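Local coordinates for protein NleG5-1 effector (Enterobacteria phage YYZ-2008, PDB 5VGC) that probably acts as a ubiquitin-protein ligase of the NleG effector family through a C-terminal RING/U-box-like domain, and binds calcium ions, at residues Val154-Tyr168 and His183-Gly197. The protein carries 1 engineered substitution. Sequence-based numbering, arbitrary orientation.
Sequences VFMRNSMNSNVCMLY and HPLSRESIAVSMIVG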
# COMPACT_ATOMS: atom_id res chain seq x y z
N VAL A 154 29.93 -12.36 -2.48
CA VAL A 154 29.38 -11.73 -1.27
C VAL A 154 28.51 -12.73 -0.51
O VAL A 154 27.70 -13.47 -1.13
CB VAL A 154 28.50 -10.52 -1.59
CG1 VAL A 154 28.03 -9.84 -0.32
CG2 VAL A 154 29.22 -9.51 -2.49
N PHE A 155 28.67 -12.76 0.83
CA PHE A 155 27.88 -13.67 1.67
C PHE A 155 26.55 -13.00 2.00
O PHE A 155 26.54 -11.87 2.47
CB PHE A 155 28.60 -14.01 2.99
CG PHE A 155 29.63 -15.12 2.89
CD1 PHE A 155 29.41 -16.26 2.14
CD2 PHE A 155 30.82 -15.01 3.59
CE1 PHE A 155 30.38 -17.27 2.08
CE2 PHE A 155 31.78 -16.01 3.52
CZ PHE A 155 31.56 -17.14 2.77
N MET A 156 25.44 -13.71 1.77
CA MET A 156 24.13 -13.18 2.21
C MET A 156 23.35 -14.24 2.98
O MET A 156 23.28 -15.41 2.57
CB MET A 156 23.27 -12.70 1.02
CG MET A 156 21.96 -12.05 1.44
SD MET A 156 20.95 -11.53 0.04
CE MET A 156 21.47 -9.87 -0.10
N ARG A 157 22.75 -13.80 4.08
CA ARG A 157 21.95 -14.69 4.91
C ARG A 157 20.68 -15.14 4.19
O ARG A 157 20.13 -14.38 3.40
CB ARG A 157 21.59 -14.01 6.23
CG ARG A 157 22.81 -13.85 7.11
CD ARG A 157 22.65 -12.76 8.14
NE ARG A 157 21.78 -13.17 9.23
CZ ARG A 157 21.35 -12.36 10.17
NH1 ARG A 157 21.68 -11.07 10.18
NH2 ARG A 157 20.56 -12.87 11.12
N ASN A 158 20.24 -16.37 4.48
CA ASN A 158 19.05 -16.94 3.86
C ASN A 158 17.76 -16.22 4.19
O ASN A 158 16.79 -16.31 3.43
CB ASN A 158 18.91 -18.43 4.20
CG ASN A 158 19.89 -19.29 3.44
OD1 ASN A 158 20.87 -18.79 2.87
ND2 ASN A 158 19.62 -20.61 3.43
N SER A 159 17.73 -15.50 5.31
CA SER A 159 16.59 -14.70 5.72
C SER A 159 17.00 -13.69 6.80
O SER A 159 18.13 -13.70 7.26
CB SER A 159 15.46 -15.60 6.21
OG SER A 159 15.73 -16.10 7.52
N MET A 160 16.07 -12.83 7.21
CA MET A 160 16.32 -11.80 8.21
C MET A 160 17.07 -12.31 9.45
O MET A 160 17.99 -11.66 9.92
CB MET A 160 15.02 -11.11 8.64
CG MET A 160 15.24 -9.73 9.25
SD MET A 160 16.12 -8.60 8.16
CE MET A 160 14.76 -8.01 7.15
N ASN A 161 16.67 -13.48 9.96
CA ASN A 161 17.25 -14.05 11.18
C ASN A 161 17.98 -15.39 11.01
O ASN A 161 18.22 -16.09 11.97
CB ASN A 161 16.16 -14.20 12.24
CG ASN A 161 15.23 -13.01 12.29
OD1 ASN A 161 14.02 -13.17 12.21
ND2 ASN A 161 15.80 -11.81 12.43
N SER A 162 18.36 -15.75 9.78
CA SER A 162 18.96 -17.05 9.53
C SER A 162 20.42 -16.99 9.94
O SER A 162 21.10 -15.96 9.75
CB SER A 162 18.87 -17.45 8.06
OG SER A 162 19.44 -18.72 7.89
N ASN A 163 20.89 -18.08 10.54
CA ASN A 163 22.32 -18.24 10.79
C ASN A 163 23.11 -18.77 9.58
O ASN A 163 24.33 -18.88 9.65
CB ASN A 163 22.51 -19.09 12.03
CG ASN A 163 22.04 -18.38 13.29
OD1 ASN A 163 22.24 -17.18 13.44
ND2 ASN A 163 21.45 -19.11 14.19
N VAL A 164 22.42 -19.07 8.48
CA VAL A 164 23.02 -19.68 7.30
C VAL A 164 23.09 -18.63 6.18
O VAL A 164 22.11 -17.89 5.92
CB VAL A 164 22.20 -20.91 6.86
CG1 VAL A 164 22.47 -21.34 5.42
CG2 VAL A 164 22.40 -22.07 7.83
N CYS A 165 24.25 -18.56 5.54
CA CYS A 165 24.40 -17.68 4.39
C CYS A 165 24.91 -18.41 3.18
O CYS A 165 25.45 -19.53 3.27
CB CYS A 165 25.30 -16.48 4.70
SG CYS A 165 26.68 -16.85 5.73
N MET A 166 24.71 -17.77 2.04
CA MET A 166 25.16 -18.30 0.78
C MET A 166 25.98 -17.28 0.06
O MET A 166 25.88 -16.07 0.31
CB MET A 166 23.98 -18.76 -0.04
CG MET A 166 23.31 -19.99 0.59
SD MET A 166 22.53 -21.10 -0.59
CE MET A 166 21.13 -20.15 -1.14
N LEU A 167 26.83 -17.80 -0.82
CA LEU A 167 27.74 -17.01 -1.61
C LEU A 167 27.02 -16.58 -2.89
O LEU A 167 26.58 -17.43 -3.63
CB LEU A 167 28.98 -17.83 -1.97
CG LEU A 167 30.02 -17.12 -2.84
CD1 LEU A 167 30.55 -15.88 -2.10
CD2 LEU A 167 31.16 -18.07 -3.20
N TYR A 168 26.93 -15.28 -3.12
CA TYR A 168 26.34 -14.73 -4.35
C TYR A 168 27.39 -13.94 -5.13
O TYR A 168 28.36 -13.40 -4.56
CB TYR A 168 25.15 -13.80 -4.03
CG TYR A 168 23.99 -14.50 -3.35
CD1 TYR A 168 24.03 -14.82 -2.02
CD2 TYR A 168 22.84 -14.81 -4.05
CE1 TYR A 168 22.99 -15.46 -1.40
CE2 TYR A 168 21.79 -15.46 -3.43
CZ TYR A 168 21.87 -15.78 -2.08
OH TYR A 168 20.86 -16.43 -1.41
N HIS A 183 14.35 -11.52 -1.89
CA HIS A 183 15.41 -12.47 -1.56
C HIS A 183 15.04 -13.79 -2.22
O HIS A 183 13.92 -14.27 -2.02
CB HIS A 183 15.52 -12.64 -0.03
CG HIS A 183 16.70 -13.45 0.42
ND1 HIS A 183 16.87 -14.77 0.08
CD2 HIS A 183 17.77 -13.12 1.18
CE1 HIS A 183 17.99 -15.22 0.60
NE2 HIS A 183 18.56 -14.24 1.27
N PRO A 184 15.96 -14.37 -3.03
CA PRO A 184 15.57 -15.57 -3.80
C PRO A 184 15.04 -16.77 -3.00
O PRO A 184 14.30 -17.57 -3.56
CB PRO A 184 16.83 -15.92 -4.60
CG PRO A 184 17.93 -15.14 -3.98
CD PRO A 184 17.30 -13.90 -3.41
N LEU A 185 15.40 -16.89 -1.73
CA LEU A 185 14.90 -17.95 -0.85
C LEU A 185 13.70 -17.51 -0.01
O LEU A 185 12.60 -18.04 -0.16
CB LEU A 185 16.02 -18.46 0.07
CG LEU A 185 17.15 -19.28 -0.56
CD1 LEU A 185 18.18 -19.68 0.49
CD2 LEU A 185 16.58 -20.50 -1.26
N SER A 186 13.90 -16.55 0.87
CA SER A 186 12.84 -16.15 1.81
C SER A 186 11.76 -15.25 1.20
O SER A 186 10.69 -15.11 1.79
CB SER A 186 13.45 -15.48 3.06
OG SER A 186 13.95 -14.19 2.77
N ARG A 187 12.06 -14.65 0.04
CA ARG A 187 11.20 -13.64 -0.59
C ARG A 187 10.99 -12.35 0.24
O ARG A 187 10.10 -11.54 -0.07
CB ARG A 187 9.86 -14.21 -1.04
CG ARG A 187 9.91 -15.63 -1.54
CD ARG A 187 10.82 -15.86 -2.71
NE ARG A 187 10.37 -15.17 -3.91
CZ ARG A 187 11.05 -15.07 -5.06
NH1 ARG A 187 12.27 -15.62 -5.20
NH2 ARG A 187 10.52 -14.41 -6.09
N GLU A 188 11.82 -12.14 1.26
CA GLU A 188 11.80 -10.92 2.05
C GLU A 188 12.54 -9.84 1.25
O GLU A 188 13.25 -10.14 0.28
CB GLU A 188 12.53 -11.12 3.38
CG GLU A 188 11.92 -12.17 4.30
CD GLU A 188 12.83 -12.60 5.44
OE1 GLU A 188 14.05 -12.52 5.31
OE2 GLU A 188 12.32 -13.04 6.50
N SER A 189 12.36 -8.59 1.66
CA SER A 189 13.14 -7.49 1.11
C SER A 189 14.57 -7.64 1.60
O SER A 189 14.80 -7.90 2.78
CB SER A 189 12.55 -6.14 1.50
OG SER A 189 11.64 -5.70 0.50
N ILE A 190 15.51 -7.47 0.68
CA ILE A 190 16.92 -7.56 1.00
C ILE A 190 17.35 -6.33 1.81
O ILE A 190 17.12 -5.22 1.35
CB ILE A 190 17.78 -7.69 -0.28
CG1 ILE A 190 17.41 -8.98 -1.02
CG2 ILE A 190 19.24 -7.66 0.09
CD1 ILE A 190 18.28 -9.32 -2.19
N ALA A 191 17.97 -6.54 2.98
CA ALA A 191 18.33 -5.46 3.91
C ALA A 191 19.76 -5.61 4.42
O ALA A 191 20.24 -6.74 4.54
CB ALA A 191 17.37 -5.48 5.09
N VAL A 192 20.43 -4.49 4.74
CA VAL A 192 21.84 -4.49 5.20
C VAL A 192 22.25 -5.64 6.13
O VAL A 192 23.29 -6.31 5.91
CB VAL A 192 22.32 -3.17 5.89
CG1 VAL A 192 22.99 -2.24 4.91
CG2 VAL A 192 21.22 -2.47 6.65
N SER A 193 21.44 -5.88 7.16
CA SER A 193 21.77 -6.90 8.16
C SER A 193 21.92 -8.31 7.55
O SER A 193 22.61 -9.16 8.12
CB SER A 193 20.75 -6.89 9.28
OG SER A 193 19.48 -7.00 8.70
N MET A 194 21.29 -8.55 6.40
CA MET A 194 21.48 -9.82 5.67
C MET A 194 22.87 -9.98 5.02
O MET A 194 23.27 -11.13 4.75
CB MET A 194 20.40 -10.01 4.59
CG MET A 194 18.99 -10.19 5.14
SD MET A 194 17.79 -9.99 3.81
CE MET A 194 16.29 -10.00 4.77
N ILE A 195 23.57 -8.86 4.78
CA ILE A 195 24.86 -8.86 4.10
C ILE A 195 25.91 -9.01 5.17
O ILE A 195 25.81 -8.34 6.19
CB ILE A 195 25.16 -7.56 3.34
CG1 ILE A 195 23.96 -7.09 2.53
CG2 ILE A 195 26.34 -7.73 2.39
CD1 ILE A 195 23.49 -8.05 1.50
N VAL A 196 26.90 -9.87 4.94
CA VAL A 196 27.94 -10.14 5.94
C VAL A 196 29.30 -10.32 5.29
O VAL A 196 29.39 -10.78 4.15
CB VAL A 196 27.60 -11.37 6.82
CG1 VAL A 196 26.34 -11.13 7.63
CG2 VAL A 196 27.43 -12.64 6.00
N GLY A 197 30.36 -9.95 6.03
CA GLY A 197 31.73 -10.07 5.54
C GLY A 197 32.30 -11.48 5.67
O GLY A 197 31.88 -12.26 6.53
O HOH W 1 30.92 -11.52 2.07
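Met156, on the strand 152-157, packs against Met194 through CG, with Met156 CG 4.1 Å from Met194 CB, and against the ring of His183 through SD. Its CG lies anti to the backbone N (chi1 -176°), and the side chain, extended as far as SD, runs past the imidazole, with Met156 SD 3.7 Å from His183 CD2 and oblique to the ring. Leu173 of the helix 170-178 also touches Met156. The same imidazole is held at both nitrogens: His183 NE2 donates to a lone pair of Arg157 O at 2.6 Å, ND1 accepts from Leu185 N in the ring plane, and Asn158 O sits over one face. This fixes the rotation of the ring against the strand end.

Met160 is the second residue of the type I turn from Ser159 to Ser162. Bent at chi2 and chi3, it crosses the extended Met194 at about a right angle, with Met160 CE 3.5 Å from Met194 CE; Asn54 of the second subunit packs on Met160. Met160 N donates to the syn lone pair of Glu188 OE1 at 2.8 Å. Met194 O receives Arg157 N at 2.8 Å in a nearly straight bond (172°). The Arg157 guanidinium links the turn to the 3-10 segment 192-194, NE donating to Ser162 O in its plane and Arg157 NH1 to Ser193 O at 3.0 Å, from above the carbonyl plane.

Together, the short, weakly bonded antiparallel pairing of 195-196 with the hairpin strand 152-157, centred on the non-hydrogen-bonded pair Met156-Ile195, and the turn and 3-10 segment pinned by polar bonds are consistent with the RING/U-box-like fold of NleG effectors.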